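Local atomic coordinates of methylmalonyl-CoA carboxyltransferase 12S subunit (Propionibacterium freudenreichii, PDB entry 1ON3), a protein that catalyses the transfer of a carboxyl group from methylmalonyl-CoA to the biotin of the 1.3S subunit, as the hexameric core of the transcarboxylase complex. Residues D291-I296 against G303-V308; L6-T11 against V16-E21; R47-N52 against I173-C178. All coordinates share one frame; numbering follows the deposited sequence.

Interaction 1: D291-I296 against G303-V308; sequences DVRDVI and GDYLEV
A salt-bridge network joins the start of helix 293-299 to strand 305-308, with Arg293 holding a carboxylate of each segment. Arg293 NH1 donates to Glu307 OE1 at 3.1 Å, with an N-H...O angle of 162°. The oxygen lies in the guanidinium plane and uses its syn lone pair, while the carboxylate itself stands nearly perpendicular, its plane turned 82° from that of the arginine. At another edge Arg293 grips Asp291 side-on, NE to OD1 and NH2 to OD2, the latter at 2.8 Å. Asp291 OD1 also takes Arg293 N on its anti side, a capping bond at the helix start, and accepts from Gln334 NE2 as well. Arginine suits this place because its flat cation has N-H groups for two acids at once; a bend at chi3 (-65°) folds it back toward Asp291. Next to the salt bridges, Tyr305 crosses the arginine chain at about a right angle, its OH 3.5 Å from Arg293 CB, and Ile296 CG2 meets Tyr305 CD1 at 4.0 Å. Ile296 also packs on Val317 and Leu367, where a branched aliphatic fits the buried side of the helix. Here a helix packs against outermost strand 305-308 of the mixed sheet, in the crotonase-like fold of the C-terminal carboxyltransferase half.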
loop_
_atom_site.group_PDB
_atom_site.type_symbol
_atom_site.label_atom_id
_atom_site.label_comp_id
_atom_site.label_asym_id
_atom_site.label_seq_id
_atom_site.Cartn_x
_atom_site.Cartn_y
_atom_site.Cartn_z
ATOM N N ASP E 291 2.422 -47.391 -14.082
ATOM C CA ASP E 291 1.622 -46.216 -14.427
ATOM C C ASP E 291 1.459 -45.412 -13.151
ATOM O O ASP E 291 0.816 -45.867 -12.210
ATOM C CB ASP E 291 0.245 -46.611 -14.942
ATOM C CG ASP E 291 -0.480 -45.449 -15.607
ATOM O OD1 ASP E 291 -0.366 -44.309 -15.104
ATOM O OD2 ASP E 291 -1.173 -45.678 -16.623
ATOM N N VAL E 292 2.036 -44.215 -13.118
ATOM C CA VAL E 292 1.967 -43.389 -11.924
ATOM C C VAL E 292 0.548 -42.953 -11.552
ATOM O O VAL E 292 0.297 -42.555 -10.421
ATOM C CB VAL E 292 2.898 -42.151 -12.065
ATOM C CG1 VAL E 292 2.320 -41.151 -13.068
ATOM C CG2 VAL E 292 3.124 -41.511 -10.706
ATOM N N ARG E 293 -0.389 -43.036 -12.491
ATOM C CA ARG E 293 -1.756 -42.644 -12.181
ATOM C C ARG E 293 -2.390 -43.671 -11.244
ATOM O O ARG E 293 -3.403 -43.393 -10.617
ATOM C CB ARG E 293 -2.572 -42.477 -13.467
ATOM C CG ARG E 293 -2.126 -41.245 -14.281
ATOM C CD ARG E 293 -2.670 -41.277 -15.701
ATOM N NE ARG E 293 -2.132 -42.404 -16.468
ATOM C CZ ARG E 293 -2.184 -42.497 -17.795
ATOM N NH1 ARG E 293 -2.746 -41.526 -18.511
ATOM N NH2 ARG E 293 -1.686 -43.564 -18.409
ATOM N N ASP E 294 -1.794 -44.857 -11.147
ATOM C CA ASP E 294 -2.319 -45.857 -10.219
ATOM C C ASP E 294 -2.015 -45.381 -8.801
ATOM O O ASP E 294 -2.759 -45.669 -7.862
ATOM C CB ASP E 294 -1.694 -47.237 -10.474
ATOM C CG ASP E 294 -2.222 -47.881 -11.738
ATOM O OD1 ASP E 294 -3.371 -47.581 -12.127
ATOM O OD2 ASP E 294 -1.502 -48.690 -12.338
ATOM N N VAL E 295 -0.918 -44.644 -8.646
ATOM C CA VAL E 295 -0.567 -44.105 -7.343
ATOM C C VAL E 295 -1.536 -42.956 -7.074
ATOM O O VAL E 295 -2.114 -42.853 -5.992
ATOM C CB VAL E 295 0.872 -43.561 -7.315
ATOM C CG1 VAL E 295 1.128 -42.860 -5.990
ATOM C CG2 VAL E 295 1.876 -44.717 -7.525
ATOM N N ILE E 296 -1.721 -42.102 -8.076
ATOM C CA ILE E 296 -2.620 -40.961 -7.942
ATOM C C ILE E 296 -4.017 -41.415 -7.536
ATOM O O ILE E 296 -4.594 -40.872 -6.603
ATOM C CB ILE E 296 -2.715 -40.152 -9.273
ATOM C CG1 ILE E 296 -1.348 -39.522 -9.591
ATOM C CG2 ILE E 296 -3.824 -39.073 -9.164
ATOM C CD1 ILE E 296 -1.272 -38.770 -10.945
ATOM N N GLY E 303 -10.510 -41.388 -6.010
ATOM C CA GLY E 303 -9.719 -41.831 -7.153
ATOM C C GLY E 303 -9.996 -40.965 -8.380
ATOM O O GLY E 303 -9.597 -41.292 -9.506
ATOM N N ASP E 304 -10.664 -39.840 -8.154
ATOM C CA ASP E 304 -11.042 -38.935 -9.233
ATOM C C ASP E 304 -9.981 -37.902 -9.601
ATOM O O ASP E 304 -9.387 -37.261 -8.738
ATOM C CB ASP E 304 -12.349 -38.217 -8.854
ATOM C CG ASP E 304 -12.851 -37.298 -9.945
ATOM O OD1 ASP E 304 -12.851 -36.069 -9.739
ATOM O OD2 ASP E 304 -13.242 -37.801 -11.015
ATOM N N TYR E 305 -9.735 -37.754 -10.894
ATOM C CA TYR E 305 -8.786 -36.755 -11.360
ATOM C C TYR E 305 -9.110 -36.393 -12.801
ATOM O O TYR E 305 -9.683 -37.189 -13.546
ATOM C CB TYR E 305 -7.320 -37.238 -11.220
ATOM C CG TYR E 305 -6.946 -38.493 -11.990
ATOM C CD1 TYR E 305 -7.076 -39.759 -11.415
ATOM C CD2 TYR E 305 -6.466 -38.412 -13.306
ATOM C CE1 TYR E 305 -6.737 -40.917 -12.135
ATOM C CE2 TYR E 305 -6.131 -39.559 -14.029
ATOM C CZ TYR E 305 -6.268 -40.806 -13.439
ATOM O OH TYR E 305 -5.942 -41.936 -14.164
ATOM N N LEU E 306 -8.788 -35.164 -13.172
ATOM C CA LEU E 306 -9.017 -34.697 -14.533
ATOM C C LEU E 306 -7.631 -34.428 -15.097
ATOM O O LEU E 306 -6.979 -33.466 -14.699
ATOM C CB LEU E 306 -9.841 -33.404 -14.524
ATOM C CG LEU E 306 -9.969 -32.741 -15.900
ATOM C CD1 LEU E 306 -10.779 -33.639 -16.825
ATOM C CD2 LEU E 306 -10.620 -31.375 -15.757
ATOM N N GLU E 307 -7.170 -35.285 -16.004
ATOM C CA GLU E 307 -5.837 -35.114 -16.561
ATOM C C GLU E 307 -5.791 -33.992 -17.600
ATOM O O GLU E 307 -6.657 -33.917 -18.468
ATOM C CB GLU E 307 -5.359 -36.435 -17.185
ATOM C CG GLU E 307 -3.851 -36.583 -17.175
ATOM C CD GLU E 307 -3.355 -37.909 -17.736
ATOM O OE1 GLU E 307 -4.108 -38.915 -17.715
ATOM O OE2 GLU E 307 -2.189 -37.945 -18.188
ATOM N N VAL E 308 -4.785 -33.125 -17.482
ATOM C CA VAL E 308 -4.574 -32.014 -18.399
ATOM C C VAL E 308 -3.486 -32.443 -19.400
ATOM O O VAL E 308 -2.476 -33.032 -19.004
ATOM C CB VAL E 308 -4.125 -30.750 -17.624
ATOM C CG1 VAL E 308 -3.848 -29.583 -18.597
ATOM C CG2 VAL E 308 -5.221 -30.358 -16.621
#

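Interaction 2: L6-T11 against V16-E21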
loop_
_atom_site.group_PDB
_atom_site.type_symbol
_atom_site.label_atom_id
_atom_site.label_comp_id
_atom_site.label_asym_id
_atom_site.label_seq_id
_atom_site.Cartn_x
_atom_site.Cartn_y
_atom_site.Cartn_z
ATOM N N LEU E 6 -36.215 0.030 -38.819
ATOM C CA LEU E 6 -37.477 -0.525 -38.346
ATOM C C LEU E 6 -38.393 0.529 -37.736
ATOM O O LEU E 6 -37.950 1.344 -36.930
ATOM C CB LEU E 6 -37.192 -1.613 -37.304
ATOM C CG LEU E 6 -38.404 -2.265 -36.644
ATOM C CD1 LEU E 6 -39.193 -3.037 -37.688
ATOM C CD2 LEU E 6 -37.945 -3.183 -35.527
ATOM N N LYS E 7 -39.667 0.508 -38.122
ATOM C CA LYS E 7 -40.642 1.458 -37.594
ATOM C C LYS E 7 -41.325 0.847 -36.370
ATOM O O LYS E 7 -41.797 -0.287 -36.410
ATOM C CB LYS E 7 -41.701 1.788 -38.651
ATOM C CG LYS E 7 -41.133 2.239 -39.981
ATOM C CD LYS E 7 -40.315 3.516 -39.851
ATOM C CE LYS E 7 -39.723 3.931 -41.196
ATOM N NZ LYS E 7 -38.809 2.900 -41.773
ATOM N N LEU E 8 -41.378 1.607 -35.287
ATOM C CA LEU E 8 -41.991 1.132 -34.052
ATOM C C LEU E 8 -43.502 1.061 -34.137
ATOM O O LEU E 8 -44.135 1.914 -34.762
ATOM C CB LEU E 8 -41.624 2.057 -32.898
ATOM C CG LEU E 8 -40.153 2.193 -32.520
ATOM C CD1 LEU E 8 -40.028 3.211 -31.408
ATOM C CD2 LEU E 8 -39.606 0.846 -32.087
ATOM N N ALA E 9 -44.074 0.057 -33.476
ATOM C CA ALA E 9 -45.518 -0.112 -33.445
ATOM C C ALA E 9 -46.100 1.057 -32.650
ATOM O O ALA E 9 -45.425 1.638 -31.799
ATOM C CB ALA E 9 -45.873 -1.439 -32.787
ATOM N N SER E 10 -47.361 1.386 -32.911
ATOM C CA SER E 10 -48.015 2.512 -32.258
ATOM C C SER E 10 -48.442 2.372 -30.791
ATOM O O SER E 10 -48.656 3.385 -30.124
ATOM C CB SER E 10 -49.232 2.923 -33.083
ATOM O OG SER E 10 -50.134 1.838 -33.167
ATOM N N THR E 11 -48.596 1.148 -30.292
ATOM C CA THR E 11 -49.007 0.942 -28.897
ATOM C C THR E 11 -47.946 0.152 -28.123
ATOM O O THR E 11 -47.209 -0.638 -28.707
ATOM C CB THR E 11 -50.333 0.165 -28.806
ATOM O OG1 THR E 11 -50.118 -1.186 -29.227
ATOM C CG2 THR E 11 -51.398 0.798 -29.704
ATOM N N VAL E 16 -44.210 -4.387 -27.520
ATOM C CA VAL E 16 -43.704 -5.531 -26.762
ATOM C C VAL E 16 -43.756 -6.781 -27.651
ATOM O O VAL E 16 -42.855 -7.620 -27.615
ATOM C CB VAL E 16 -44.529 -5.761 -25.467
ATOM C CG1 VAL E 16 -44.197 -7.108 -24.864
ATOM C CG2 VAL E 16 -44.216 -4.640 -24.444
ATOM N N GLU E 17 -44.810 -6.904 -28.455
ATOM C CA GLU E 17 -44.935 -8.049 -29.356
ATOM C C GLU E 17 -43.885 -7.935 -30.466
ATOM O O GLU E 17 -43.248 -8.920 -30.849
ATOM C CB GLU E 17 -46.338 -8.096 -29.977
ATOM C CG GLU E 17 -47.437 -8.534 -29.009
ATOM C CD GLU E 17 -48.832 -8.426 -29.614
ATOM O OE1 GLU E 17 -49.802 -8.875 -28.959
ATOM O OE2 GLU E 17 -48.959 -7.887 -30.738
ATOM N N GLN E 18 -43.726 -6.727 -30.985
ATOM C CA GLN E 18 -42.751 -6.463 -32.037
ATOM C C GLN E 18 -41.364 -6.832 -31.516
ATOM O O GLN E 18 -40.568 -7.477 -32.211
ATOM C CB GLN E 18 -42.810 -4.977 -32.418
ATOM C CG GLN E 18 -41.750 -4.500 -33.401
ATOM C CD GLN E 18 -41.921 -3.028 -33.743
ATOM O OE1 GLN E 18 -42.047 -2.187 -32.856
ATOM N NE2 GLN E 18 -41.926 -2.711 -35.039
ATOM N N LEU E 19 -41.080 -6.433 -30.281
ATOM C CA LEU E 19 -39.786 -6.735 -29.671
ATOM C C LEU E 19 -39.507 -8.226 -29.699
ATOM O O LEU E 19 -38.428 -8.655 -30.113
ATOM C CB LEU E 19 -39.741 -6.225 -28.226
ATOM C CG LEU E 19 -38.499 -6.624 -27.406
ATOM C CD1 LEU E 19 -37.216 -6.156 -28.099
ATOM C CD2 LEU E 19 -38.606 -6.018 -26.014
ATOM N N ALA E 20 -40.474 -9.022 -29.250
ATOM C CA ALA E 20 -40.306 -10.477 -29.237
ATOM C C ALA E 20 -40.041 -11.024 -30.639
ATOM O O ALA E 20 -39.195 -11.894 -30.817
ATOM C CB ALA E 20 -41.532 -11.145 -28.638
ATOM N N GLU E 21 -40.770 -10.514 -31.630
ATOM C CA GLU E 21 -40.583 -10.955 -33.016
ATOM C C GLU E 21 -39.151 -10.688 -33.493
ATOM O O GLU E 21 -38.503 -11.561 -34.085
ATOM C CB GLU E 21 -41.582 -10.231 -33.936
ATOM C CG GLU E 21 -43.027 -10.609 -33.633
ATOM C CD GLU E 21 -44.069 -9.773 -34.374
ATOM O OE1 GLU E 21 -45.241 -10.203 -34.377
ATOM O OE2 GLU E 21 -43.742 -8.699 -34.931
#
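Gln18 reaches from helix 12-27 to the extended chain of 6-11 and clamps it with both ends of its amide. Gln18 NE2 donates to Lys7 O at 2.8 Å, a bond bent to 156° at the hydrogen, with the carbonyl oxygen close to the amide plane. Gln18 OE1 accepts from Ala9 N at 3.1 Å, the N-H coming in tilted 35° from the plane of the side-chain carbonyl. Glutamine suits the site because one flat group offers an N-H to a carbonyl and an oxygen to a backbone N-H. With CG anti to the backbone N (chi1 174°) and the chain extended beyond it, the amide stands well out from the helix. Ala9, next in buried area, brings its small CB to 3.9 Å from Gln18 OE1 without blocking the bond. Leu6 approaches from the opposite direction, its CD1 3.8 Å from Gln18 NE2, and lends apolar cover. An alanine here would remove the amide, and Lys7 O and Ala9 N would probably lose these partners, leaving the N-terminal segment freer to move. After Thr11, the N-cap, helix 12-27 doubles back alongside 6-11, with Gln22 touching Leu6, while Tyr478, on helix 477-482 of a neighbouring subunit, packs on Leu8 and Leu19.

Interaction 3: R47-N52 against I173-C178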
loop_
_atom_site.group_PDB
_atom_site.type_symbol
_atom_site.label_atom_id
_atom_site.label_comp_id
_atom_site.label_asym_id
_atom_site.label_seq_id
_atom_site.Cartn_x
_atom_site.Cartn_y
_atom_site.Cartn_z
ATOM N N ARG E 47 -26.115 -20.773 -29.744
ATOM C CA ARG E 47 -27.033 -20.652 -28.625
ATOM C C ARG E 47 -27.299 -21.959 -27.895
ATOM O O ARG E 47 -27.527 -21.952 -26.689
ATOM C CB ARG E 47 -28.330 -19.977 -29.087
ATOM C CG ARG E 47 -28.068 -18.508 -29.442
ATOM C CD ARG E 47 -29.226 -17.799 -30.128
ATOM N NE ARG E 47 -28.832 -16.431 -30.469
ATOM C CZ ARG E 47 -28.832 -15.411 -29.615
ATOM N NH1 ARG E 47 -29.222 -15.581 -28.349
ATOM N NH2 ARG E 47 -28.424 -14.224 -30.017
ATOM N N GLU E 48 -27.267 -23.078 -28.615
ATOM C CA GLU E 48 -27.468 -24.370 -27.970
ATOM C C GLU E 48 -26.290 -24.622 -27.023
ATOM O O GLU E 48 -26.461 -25.150 -25.929
ATOM C CB GLU E 48 -27.544 -25.485 -29.019
ATOM C CG GLU E 48 -28.855 -25.501 -29.785
ATOM C CD GLU E 48 -28.793 -26.326 -31.062
ATOM O OE1 GLU E 48 -29.851 -26.511 -31.683
ATOM O OE2 GLU E 48 -27.698 -26.779 -31.454
ATOM N N ARG E 49 -25.095 -24.237 -27.457
ATOM C CA ARG E 49 -23.891 -24.430 -26.646
ATOM C C ARG E 49 -23.987 -23.681 -25.320
ATOM O O ARG E 49 -23.696 -24.240 -24.261
ATOM C CB ARG E 49 -22.651 -23.976 -27.432
ATOM C CG ARG E 49 -22.254 -24.981 -28.523
ATOM C CD ARG E 49 -21.275 -24.397 -29.559
ATOM N NE ARG E 49 -20.884 -25.411 -30.542
ATOM C CZ ARG E 49 -20.249 -25.159 -31.686
ATOM N NH1 ARG E 49 -19.914 -23.917 -32.015
ATOM N NH2 ARG E 49 -19.966 -26.153 -32.514
ATOM N N LEU E 50 -24.406 -22.421 -25.371
ATOM C CA LEU E 50 -24.539 -21.655 -24.144
ATOM C C LEU E 50 -25.662 -22.237 -23.295
ATOM O O LEU E 50 -25.545 -22.334 -22.076
ATOM C CB LEU E 50 -24.828 -20.186 -24.460
ATOM C CG LEU E 50 -23.621 -19.406 -24.970
ATOM C CD1 LEU E 50 -24.060 -18.014 -25.439
ATOM C CD2 LEU E 50 -22.588 -19.306 -23.848
ATOM N N ASN E 51 -26.747 -22.648 -23.945
ATOM C CA ASN E 51 -27.873 -23.208 -23.216
ATOM C C ASN E 51 -27.497 -24.517 -22.530
ATOM O O ASN E 51 -27.991 -24.814 -21.448
ATOM C CB ASN E 51 -29.063 -23.442 -24.147
ATOM C CG ASN E 51 -30.324 -23.783 -23.385
ATOM O OD1 ASN E 51 -30.798 -22.992 -22.562
ATOM N ND2 ASN E 51 -30.874 -24.964 -23.641
ATOM N N ASN E 52 -26.620 -25.290 -23.166
ATOM C CA ASN E 52 -26.162 -26.562 -22.619
ATOM C C ASN E 52 -25.132 -26.381 -21.505
ATOM O O ASN E 52 -25.109 -27.140 -20.534
ATOM C CB ASN E 52 -25.559 -27.423 -23.733
ATOM C CG ASN E 52 -26.616 -28.006 -24.651
ATOM O OD1 ASN E 52 -26.323 -28.457 -25.759
ATOM N ND2 ASN E 52 -27.852 -28.003 -24.188
ATOM N N ILE E 173 -13.134 -23.049 -25.892
ATOM C CA ILE E 173 -13.643 -24.297 -26.457
ATOM C C ILE E 173 -13.704 -24.095 -27.969
ATOM O O ILE E 173 -14.491 -23.277 -28.451
ATOM C CB ILE E 173 -15.071 -24.645 -25.949
ATOM C CG1 ILE E 173 -15.093 -24.746 -24.425
ATOM C CG2 ILE E 173 -15.518 -25.981 -26.529
ATOM C CD1 ILE E 173 -15.666 -23.513 -23.746
ATOM N N ILE E 174 -12.849 -24.803 -28.706
ATOM C CA ILE E 174 -12.830 -24.700 -30.161
ATOM C C ILE E 174 -13.788 -25.775 -30.642
ATOM O O ILE E 174 -13.525 -26.971 -30.465
ATOM C CB ILE E 174 -11.437 -25.007 -30.771
ATOM C CG1 ILE E 174 -10.316 -24.443 -29.899
ATOM C CG2 ILE E 174 -11.385 -24.431 -32.198
ATOM C CD1 ILE E 174 -10.332 -22.970 -29.724
ATOM N N ALA E 175 -14.888 -25.354 -31.261
ATOM C CA ALA E 175 -15.909 -26.297 -31.703
ATOM C C ALA E 175 -16.248 -26.195 -33.186
ATOM O O ALA E 175 -17.329 -26.607 -33.617
ATOM C CB ALA E 175 -17.169 -26.097 -30.864
ATOM N N GLY E 176 -15.314 -25.644 -33.943
ATOM C CA GLY E 176 -15.472 -25.490 -35.375
ATOM C C GLY E 176 -14.147 -24.968 -35.882
ATOM O O GLY E 176 -13.108 -25.191 -35.240
ATOM N N PRO E 177 -14.131 -24.274 -37.030
ATOM C CA PRO E 177 -12.857 -23.756 -37.526
ATOM C C PRO E 177 -12.366 -22.621 -36.636
ATOM O O PRO E 177 -13.141 -22.005 -35.899
ATOM C CB PRO E 177 -13.207 -23.226 -38.920
ATOM C CG PRO E 177 -14.373 -24.046 -39.324
ATOM C CD PRO E 177 -15.179 -24.143 -38.053
ATOM N N CYS E 178 -11.071 -22.365 -36.729
ATOM C CA CYS E 178 -10.384 -21.286 -36.027
ATOM C C CYS E 178 -9.222 -21.051 -36.975
ATOM O O CYS E 178 -8.077 -21.443 -36.720
ATOM C CB CYS E 178 -9.880 -21.733 -34.653
ATOM S SG CYS E 178 -9.331 -20.316 -33.631
#
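The guanidinium of Arg49 lies with one face over the methyl group of Ala175, whose CB sits 3.2 Å above the plane near its centre. The approach is close, with Ala175 CB 3.3 Å from Arg49 CZ, and the small alanine side chain lets the flat group settle against the strand. NH2 of Arg49 also points to Ala175 O at 2.9 Å, but the N-H...O angle of 119° makes this a weak hydrogen bond. The cation's stronger partners are acids: NE forms a salt bridge with Asp241, at the start of helix 241-253, and NH1 another with Asp138 of strand 133-139. Arg49 reaches across from helix 46-53 because its chain is extended from CG to NE, carrying the charge to Ala175 of strand 170-175. There the chain turns a corner at Gly176, where a CB would clash with Pro177 CD; Pro177, in the short strand that follows, touches the bound methylmalonyl-CoA. Arginine suits this buried place, since it offers several N-H groups to two acids and a flat face to the methyl. The chemistry implies that the buried positive charge is probably balanced by the two aspartates, with the carbonyl adding a lesser contribution, and that these partners together probably limit how the guanidinium can turn.

Along the chain the three contacts follow in series, from interaction 2 through interaction 3 to interaction 1. Interaction 3 includes a residue of a ligand pocket: Pro177 belongs to the methylmalonyl-CoA site, and the Arg49 side chain is about 12 Å from the bound ligand. Interaction 2 lies at the far N-terminal end, its centre 31 Å from that of interaction 3, at a subunit contact. Interaction 1 belongs to the C-terminal carboxyltransferase half, its centre 28 Å from that of interaction 3, with about 12 Å between nearest atoms. Interactions 1 and 3 both use an arginine from a helix to reach a strand, each with two acidic partners, whereas interaction 2 relies on an uncharged amide.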